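Local coordinates for protein lipocalin AI-4 (Rhodnius prolixus, PDB 5H9N) that binds cysteinyl leukotrienes such as leukotriene C4 in a lipocalin barrel and, as a salivary protein of a blood-feeding insect, probably sequesters them from the host, at residues W31-S36 and R44-Q49; T4-G9 and S70-N75. The protein carries 1 engineered substitution. One frame throughout, in Å; residues are numbered along the deposited sequence.

Contact 1 of 2, residues W31-S36 and R44-Q49; sequences WYLTHS and RCEKYQ. With LTX ((5~{S},6~{R},7~{E},9~{E},11~{Z},14~{Z})-6-[(2~{R})-2-[[(4~{S})-4-azanyl-5-oxidanyl-5-oxidanylidene-pentanoyl]amino]-3-( 2-hydroxy-2-oxoethylamino)-3-oxidanylidene-propyl]sulfanyl-5-oxidanyl-icosa-7,9,11,14-tetraenoic acid), chain B.
Trp31 and Tyr48 form an antiparallel hydrogen-bonded pair, and strands 31-36 and 46-49 approach to 4.7 Å between axes at 151°. Trp31 N donates to Tyr48 O at 2.9 Å, and Tyr48 N donates back to Trp31 O. Leu33 N bonds to Glu46 O. Beyond this, one water continues the ladder: it donates to Leu33 O and Arg44 O and accepts from Glu46 N. Tyr32 and Lys47 lie side by side on one face of the sheet. Lys47 CG is anti to the backbone N (chi1 -179°), which brings it over the Tyr32 ring, 4.2 Å from its centroid, a CH-pi contact. Cys45 SG meets the edge of the same ring, 3.9 Å from Tyr32 CD2. Trp31, Leu33, Glu46 and Tyr48 share the other face, where the leukotriene lies. Its terminal C20 is 3.8 Å from Trp31 CD1 and also touches Tyr48 CB. Ligand C12 meets the Tyr48 ring at its edge, in plane. Tyr48 OH donates to Glu46 OE1 at 2.7 Å, on the syn side, but 32° out of the carboxylate plane. Arg44 and Glu46 form a salt bridge, with NH1 (2.8 Å) and NH2 both on OE2, which lies in the guanidinium plane. The nearby positive charge would be expected to favour the ionised carboxylate. Leu33 CD2 packs 3.6 Å from Glu46 OE1. Tyr48 OH is also bonded to Arg110, and Trp31 NE1 to Phe26 O. In the lipocalin barrel, strand 120-127 flanks strand 30-36, strand 55-60 flanks strand 46-51, and a disulfide joins Cys45 to Cys155.

Contact 2 of 2, residues T4-G9 and S70-N75; sequences TSIPTG and STVSGN
Asn75 OD1 accepts from Ile6 N at 2.9 Å, with an N-H...O angle of 155°. The donor is tilted 34° from the plane of the amide carbonyl. Asn75 CG stands anti to the backbone carbonyl carbon (chi1 -60°), and from there OD1 meets Ile6 N. OD1 also lies against carbon: Ser5 CA is 3.1 Å away and Ser5 CB 3.3 Å. The Ile6 and Asn75 side chains cross obliquely. Ile6 CG2 comes to 3.6 Å from Asn75 OD1, and CG1 of the same isoleucine also touches that oxygen. A second link joins the backbones: Gly74 N makes a weak, bent bond to Thr4 O. Val72 to Asn75 form a type I beta turn, in which Gly74 is the third residue. This turn belongs to the connection between barrel strands 63-71 and 78-85, and the extended N-terminal segment runs past it at the surface. Val72, which is buried, points toward segment 4-9. Its CG1, anti to the backbone N, rests 3.7 Å from Ser5 CA and also touches Thr4 O. Val72 CG1 lies farther from Ile6 CG2, at 4.4 Å. Ile6 and Val72 both pack on Phe78 and Tyr94, side chains of strands 78-85 and 90-100. Ala12, farther along the N-terminal loop, touches both Ile6 and Asn75.

Overall arrangement
Near the N terminus, segment 4-9 is held by segment 70-75 in contact 2. That contact closes a loop of 60 residues. Within this loop the chain passes through helix 23-26 and strand 30-36, then turns back into strand 46-51. Contact 1 joins these two strands and closes a short loop of seven residues, so it is nested within contact 2 and does not cross it. The centres lie 24 Å apart, on opposite sides of the chain's centre, and the nearest atoms are about 13 Å apart. Both reach the same curled sheet. Contact 1 is part of the barrel wall that lines the leukotriene pocket; contact 2 ties the N-terminal segment to a surface turn.

Contact 1 of 2, residues W31-S36 and R44-Q49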
loop_
_atom_site.group_PDB
_atom_site.type_symbol
_atom_site.label_atom_id
_atom_site.label_comp_id
_atom_site.label_asym_id
_atom_site.label_seq_id
_atom_site.Cartn_x
_atom_site.Cartn_y
_atom_site.Cartn_z
ATOM N N TRP A 31 -0.175 3.208 -10.163
ATOM C CA TRP A 31 0.971 2.858 -9.335
ATOM C C TRP A 31 1.262 1.359 -9.506
ATOM O O TRP A 31 0.358 0.548 -9.303
ATOM C CB TRP A 31 0.691 3.136 -7.865
ATOM C CG TRP A 31 0.721 4.573 -7.420
ATOM C CD1 TRP A 31 -0.350 5.360 -7.113
ATOM C CD2 TRP A 31 1.887 5.370 -7.192
ATOM N NE1 TRP A 31 0.077 6.605 -6.703
ATOM C CE2 TRP A 31 1.448 6.633 -6.743
ATOM C CE3 TRP A 31 3.264 5.131 -7.318
ATOM C CZ2 TRP A 31 2.338 7.661 -6.430
ATOM C CZ3 TRP A 31 4.138 6.145 -7.007
ATOM C CH2 TRP A 31 3.679 7.389 -6.554
ATOM N N TYR A 32 2.506 0.985 -9.813
ATOM C CA TYR A 32 2.906 -0.422 -9.902
ATOM C C TYR A 32 3.518 -0.851 -8.590
ATOM O O TYR A 32 4.386 -0.165 -8.053
ATOM C CB TYR A 32 3.908 -0.634 -11.044
ATOM C CG TYR A 32 3.333 -0.330 -12.399
ATOM C CD1 TYR A 32 3.321 0.972 -12.885
ATOM C CD2 TYR A 32 2.778 -1.335 -13.186
ATOM C CE1 TYR A 32 2.774 1.270 -14.120
ATOM C CE2 TYR A 32 2.234 -1.047 -14.430
ATOM C CZ TYR A 32 2.238 0.256 -14.880
ATOM O OH TYR A 32 1.700 0.573 -16.108
ATOM N N LEU A 33 3.086 -2.002 -8.077
ATOM C CA LEU A 33 3.651 -2.544 -6.857
ATOM C C LEU A 33 4.920 -3.318 -7.224
ATOM O O LEU A 33 4.850 -4.464 -7.683
ATOM C CB LEU A 33 2.616 -3.432 -6.152
ATOM C CG LEU A 33 3.069 -4.145 -4.876
ATOM C CD1 LEU A 33 3.791 -3.199 -3.938
ATOM C CD2 LEU A 33 1.875 -4.802 -4.170
ATOM N N THR A 34 6.081 -2.703 -7.075
ATOM C CA THR A 34 7.302 -3.317 -7.595
ATOM C C THR A 34 8.103 -4.111 -6.560
ATOM O O THR A 34 8.849 -4.999 -6.930
ATOM C CB THR A 34 8.219 -2.256 -8.236
ATOM O OG1 THR A 34 8.565 -1.252 -7.273
ATOM C CG2 THR A 34 7.544 -1.573 -9.395
ATOM N N HIS A 35 7.987 -3.771 -5.282
ATOM C CA HIS A 35 8.757 -4.415 -4.222
ATOM C C HIS A 35 7.934 -4.486 -2.954
ATOM O O HIS A 35 7.059 -3.639 -2.746
ATOM C CB HIS A 35 10.049 -3.660 -3.888
ATOM C CG HIS A 35 11.001 -3.512 -5.030
ATOM N ND1 HIS A 35 10.744 -2.694 -6.104
ATOM C CD2 HIS A 35 12.229 -4.043 -5.240
ATOM C CE1 HIS A 35 11.762 -2.749 -6.945
ATOM N NE2 HIS A 35 12.671 -3.565 -6.447
ATOM N N SER A 36 8.238 -5.423 -2.068
ATOM C CA SER A 36 7.580 -5.459 -0.762
ATOM C C SER A 36 8.487 -6.179 0.236
ATOM O O SER A 36 9.379 -6.952 -0.156
ATOM C CB SER A 36 6.204 -6.121 -0.865
ATOM O OG SER A 36 6.308 -7.448 -1.344
ATOM N N ARG A 44 4.211 -11.349 -9.074
ATOM C CA ARG A 44 3.274 -10.788 -10.042
ATOM C C ARG A 44 3.522 -9.295 -10.170
ATOM O O ARG A 44 4.257 -8.707 -9.364
ATOM C CB ARG A 44 1.832 -11.044 -9.602
ATOM C CG ARG A 44 1.417 -12.517 -9.576
ATOM C CD ARG A 44 0.043 -12.696 -8.929
ATOM N NE ARG A 44 0.076 -12.271 -7.530
ATOM C CZ ARG A 44 -0.490 -11.163 -7.054
ATOM N NH1 ARG A 44 -1.188 -10.371 -7.854
ATOM N NH2 ARG A 44 -0.375 -10.864 -5.766
ATOM N N CYS A 45 2.908 -8.682 -11.178
ATOM C CA CYS A 45 2.946 -7.235 -11.331
ATOM C C CYS A 45 1.551 -6.656 -11.196
ATOM O O CYS A 45 0.754 -6.670 -12.148
ATOM C CB CYS A 45 3.552 -6.835 -12.675
ATOM S SG CYS A 45 3.794 -5.065 -12.780
ATOM N N GLU A 46 1.258 -6.148 -10.011
ATOM C CA GLU A 46 -0.019 -5.499 -9.750
ATOM C C GLU A 46 0.038 -4.025 -10.103
ATOM O O GLU A 46 0.880 -3.289 -9.583
ATOM C CB GLU A 46 -0.412 -5.661 -8.278
ATOM C CG GLU A 46 -0.704 -7.090 -7.877
ATOM C CD GLU A 46 -1.246 -7.217 -6.460
ATOM O OE1 GLU A 46 -1.064 -6.293 -5.641
ATOM O OE2 GLU A 46 -1.855 -8.268 -6.186
ATOM N N LYS A 47 -0.856 -3.614 -10.994
ATOM C CA LYS A 47 -1.040 -2.216 -11.362
ATOM C C LYS A 47 -2.264 -1.687 -10.639
ATOM O O LYS A 47 -3.380 -2.153 -10.883
ATOM C CB LYS A 47 -1.213 -2.056 -12.873
ATOM C CG LYS A 47 -1.384 -0.600 -13.299
ATOM C CD LYS A 47 -1.572 -0.459 -14.806
ATOM C CE LYS A 47 -2.919 -1.010 -15.252
ATOM N NZ LYS A 47 -3.212 -0.680 -16.676
ATOM N N TYR A 48 -2.054 -0.727 -9.744
ATOM C CA TYR A 48 -3.132 -0.094 -8.989
ATOM C C TYR A 48 -3.602 1.144 -9.738
ATOM O O TYR A 48 -2.848 2.106 -9.916
ATOM C CB TYR A 48 -2.662 0.255 -7.571
ATOM C CG TYR A 48 -2.531 -0.948 -6.679
ATOM C CD1 TYR A 48 -1.530 -1.888 -6.894
ATOM C CD2 TYR A 48 -3.420 -1.163 -5.627
ATOM C CE1 TYR A 48 -1.414 -3.012 -6.071
ATOM C CE2 TYR A 48 -3.309 -2.272 -4.810
ATOM C CZ TYR A 48 -2.316 -3.198 -5.039
ATOM O OH TYR A 48 -2.217 -4.295 -4.223
ATOM N N GLN A 49 -4.856 1.109 -10.172
ATOM C CA GLN A 49 -5.466 2.204 -10.903
ATOM C C GLN A 49 -6.288 3.024 -9.936
ATOM O O GLN A 49 -7.112 2.470 -9.211
ATOM C CB GLN A 49 -6.330 1.657 -12.024
ATOM C CG GLN A 49 -5.532 0.812 -12.999
ATOM C CD GLN A 49 -6.382 0.153 -14.056
ATOM O OE1 GLN A 49 -6.350 -1.064 -14.228
ATOM N NE2 GLN A 49 -7.144 0.953 -14.775
HETATM O O2 LTX B . -0.333 -6.430 2.877
HETATM C C1 LTX B . 0.292 -7.438 2.472
HETATM O O1 LTX B . 0.963 -7.437 1.411
HETATM C C2 LTX B . 0.246 -8.697 3.305
HETATM C C3 LTX B . -0.641 -9.729 2.617
HETATM C C4 LTX B . -1.937 -9.084 2.129
HETATM C C5 LTX B . -2.937 -10.145 1.689
HETATM O O3 LTX B . -2.513 -10.756 0.462
HETATM C C6 LTX B . -4.337 -9.566 1.510
HETATM C C7 LTX B . -4.371 -8.533 0.392
HETATM C C8 LTX B . -4.635 -7.234 0.614
HETATM C C9 LTX B . -4.677 -6.284 -0.508
HETATM C C10 LTX B . -5.150 -5.033 -0.416
HETATM C C11 LTX B . -5.165 -4.162 -1.596
HETATM C C12 LTX B . -5.577 -2.889 -1.654
HETATM C C13 LTX B . -6.120 -2.087 -0.484
HETATM C C14 LTX B . -5.006 -1.557 0.397
HETATM C C15 LTX B . -4.241 -0.520 0.080
HETATM C C16 LTX B . -4.419 0.254 -1.205
HETATM C C17 LTX B . -3.062 0.728 -1.719
HETATM C C18 LTX B . -3.259 1.682 -2.890
HETATM C C19 LTX B . -1.960 1.951 -3.633
HETATM C C20 LTX B . -2.181 2.932 -4.768
HETATM O O32 LTX B . -5.961 -10.068 -4.748
HETATM C C21 LTX B . -6.077 -10.106 -3.508
HETATM O O31 LTX B . -5.170 -9.763 -2.721
HETATM C CA3 LTX B . -7.380 -10.597 -2.934
HETATM N N3 LTX B . -7.349 -10.527 -1.482
HETATM C C22 LTX B . -8.225 -11.147 -0.698
HETATM O O33 LTX B . -9.120 -11.830 -1.165
HETATM C CA2 LTX B . -8.114 -11.004 0.794
HETATM C CB2 LTX B . -6.961 -10.094 1.218
HETATM S SG2 LTX B . -5.416 -10.939 1.182
HETATM N N2 LTX B . -8.033 -12.305 1.423
HETATM C CD1 LTX B . -8.810 -12.632 2.446
HETATM O OE1 LTX B . -9.363 -11.806 3.157
HETATM C CG1 LTX B . -8.952 -14.119 2.671
HETATM C CB1 LTX B . -9.571 -14.419 4.028
HETATM C CA1 LTX B . -9.239 -15.852 4.438
HETATM N N1 LTX B . -7.788 -16.083 4.283
HETATM C C23 LTX B . -9.986 -16.834 3.589
HETATM O O11 LTX B . -9.332 -17.697 2.962
HETATM O O12 LTX B . -11.233 -16.758 3.547
HETATM O O HOH W 1 3.174 -6.566 -7.947
#

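Contact 2 of 2, residues T4-G9 and S70-N75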
loop_
_atom_site.group_PDB
_atom_site.type_symbol
_atom_site.label_atom_id
_atom_site.label_comp_id
_atom_site.label_asym_id
_atom_site.label_seq_id
_atom_site.Cartn_x
_atom_site.Cartn_y
_atom_site.Cartn_z
ATOM N N THR A 4 -13.204 3.064 13.850
ATOM C CA THR A 4 -12.593 4.362 14.127
ATOM C C THR A 4 -11.081 4.309 14.325
ATOM O O THR A 4 -10.434 5.342 14.491
ATOM C CB THR A 4 -13.227 4.997 15.367
ATOM O OG1 THR A 4 -13.196 4.059 16.452
ATOM C CG2 THR A 4 -14.669 5.377 15.074
ATOM N N SER A 5 -10.518 3.109 14.317
ATOM C CA SER A 5 -9.071 2.967 14.376
ATOM C C SER A 5 -8.666 1.691 13.668
ATOM O O SER A 5 -9.502 0.816 13.421
ATOM C CB SER A 5 -8.560 2.986 15.828
ATOM O OG SER A 5 -9.165 1.985 16.625
ATOM N N ILE A 6 -7.393 1.594 13.313
ATOM C CA ILE A 6 -6.890 0.429 12.621
ATOM C C ILE A 6 -6.961 -0.809 13.523
ATOM O O ILE A 6 -7.036 -0.694 14.740
ATOM C CB ILE A 6 -5.459 0.680 12.135
ATOM C CG1 ILE A 6 -4.510 0.917 13.317
ATOM C CG2 ILE A 6 -5.455 1.849 11.124
ATOM C CD1 ILE A 6 -3.087 1.230 12.905
ATOM N N PRO A 7 -6.941 -2.007 12.919
ATOM C CA PRO A 7 -7.083 -3.214 13.745
ATOM C C PRO A 7 -5.962 -3.363 14.768
ATOM O O PRO A 7 -4.815 -2.995 14.501
ATOM C CB PRO A 7 -7.024 -4.351 12.715
ATOM C CG PRO A 7 -7.446 -3.733 11.434
ATOM C CD PRO A 7 -6.907 -2.333 11.480
ATOM N N THR A 8 -6.310 -3.888 15.934
ATOM C CA THR A 8 -5.322 -4.194 16.954
ATOM C C THR A 8 -4.261 -5.121 16.380
ATOM O O THR A 8 -4.582 -6.136 15.755
ATOM C CB THR A 8 -5.978 -4.834 18.164
ATOM O OG1 THR A 8 -7.042 -3.985 18.607
ATOM C CG2 THR A 8 -4.972 -5.025 19.290
ATOM N N GLY A 9 -3.000 -4.767 16.573
ATOM C CA GLY A 9 -1.919 -5.524 15.970
ATOM C C GLY A 9 -1.269 -4.788 14.812
ATOM O O GLY A 9 -0.107 -5.028 14.486
ATOM N N SER A 70 -11.661 5.270 2.602
ATOM C CA SER A 70 -12.099 6.330 3.489
ATOM C C SER A 70 -11.006 6.570 4.520
ATOM O O SER A 70 -10.229 5.670 4.839
ATOM C CB SER A 70 -13.423 5.971 4.166
ATOM O OG SER A 70 -13.324 4.731 4.835
ATOM N N THR A 71 -10.921 7.786 5.038
ATOM C CA THR A 71 -9.953 8.064 6.090
ATOM C C THR A 71 -10.354 7.364 7.385
ATOM O O THR A 71 -11.530 7.149 7.655
ATOM C CB THR A 71 -9.811 9.565 6.356
ATOM O OG1 THR A 71 -11.104 10.120 6.619
ATOM C CG2 THR A 71 -9.199 10.262 5.170
ATOM N N VAL A 72 -9.358 7.003 8.185
ATOM C CA VAL A 72 -9.579 6.404 9.490
ATOM C C VAL A 72 -9.507 7.516 10.521
ATOM O O VAL A 72 -8.448 8.134 10.705
ATOM C CB VAL A 72 -8.541 5.319 9.803
ATOM C CG1 VAL A 72 -8.783 4.731 11.166
ATOM C CG2 VAL A 72 -8.577 4.220 8.743
ATOM N N SER A 73 -10.632 7.778 11.173
ATOM C CA SER A 73 -10.765 8.908 12.078
ATOM C C SER A 73 -9.679 9.000 13.160
ATOM O O SER A 73 -9.173 10.083 13.458
ATOM C CB SER A 73 -12.146 8.854 12.733
ATOM O OG SER A 73 -12.303 9.904 13.670
ATOM N N GLY A 74 -9.317 7.867 13.743
ATOM C CA GLY A 74 -8.445 7.870 14.905
ATOM C C GLY A 74 -6.962 7.756 14.621
ATOM O O GLY A 74 -6.170 7.872 15.543
ATOM N N ASN A 75 -6.590 7.515 13.364
ATOM C CA ASN A 75 -5.192 7.280 12.994
ATOM C C ASN A 75 -4.788 8.137 11.812
ATOM O O ASN A 75 -5.089 7.811 10.653
ATOM C CB ASN A 75 -4.933 5.804 12.644
ATOM C CG ASN A 75 -5.233 4.864 13.793
ATOM O OD1 ASN A 75 -6.266 4.184 13.800
ATOM N ND2 ASN A 75 -4.332 4.811 14.774
#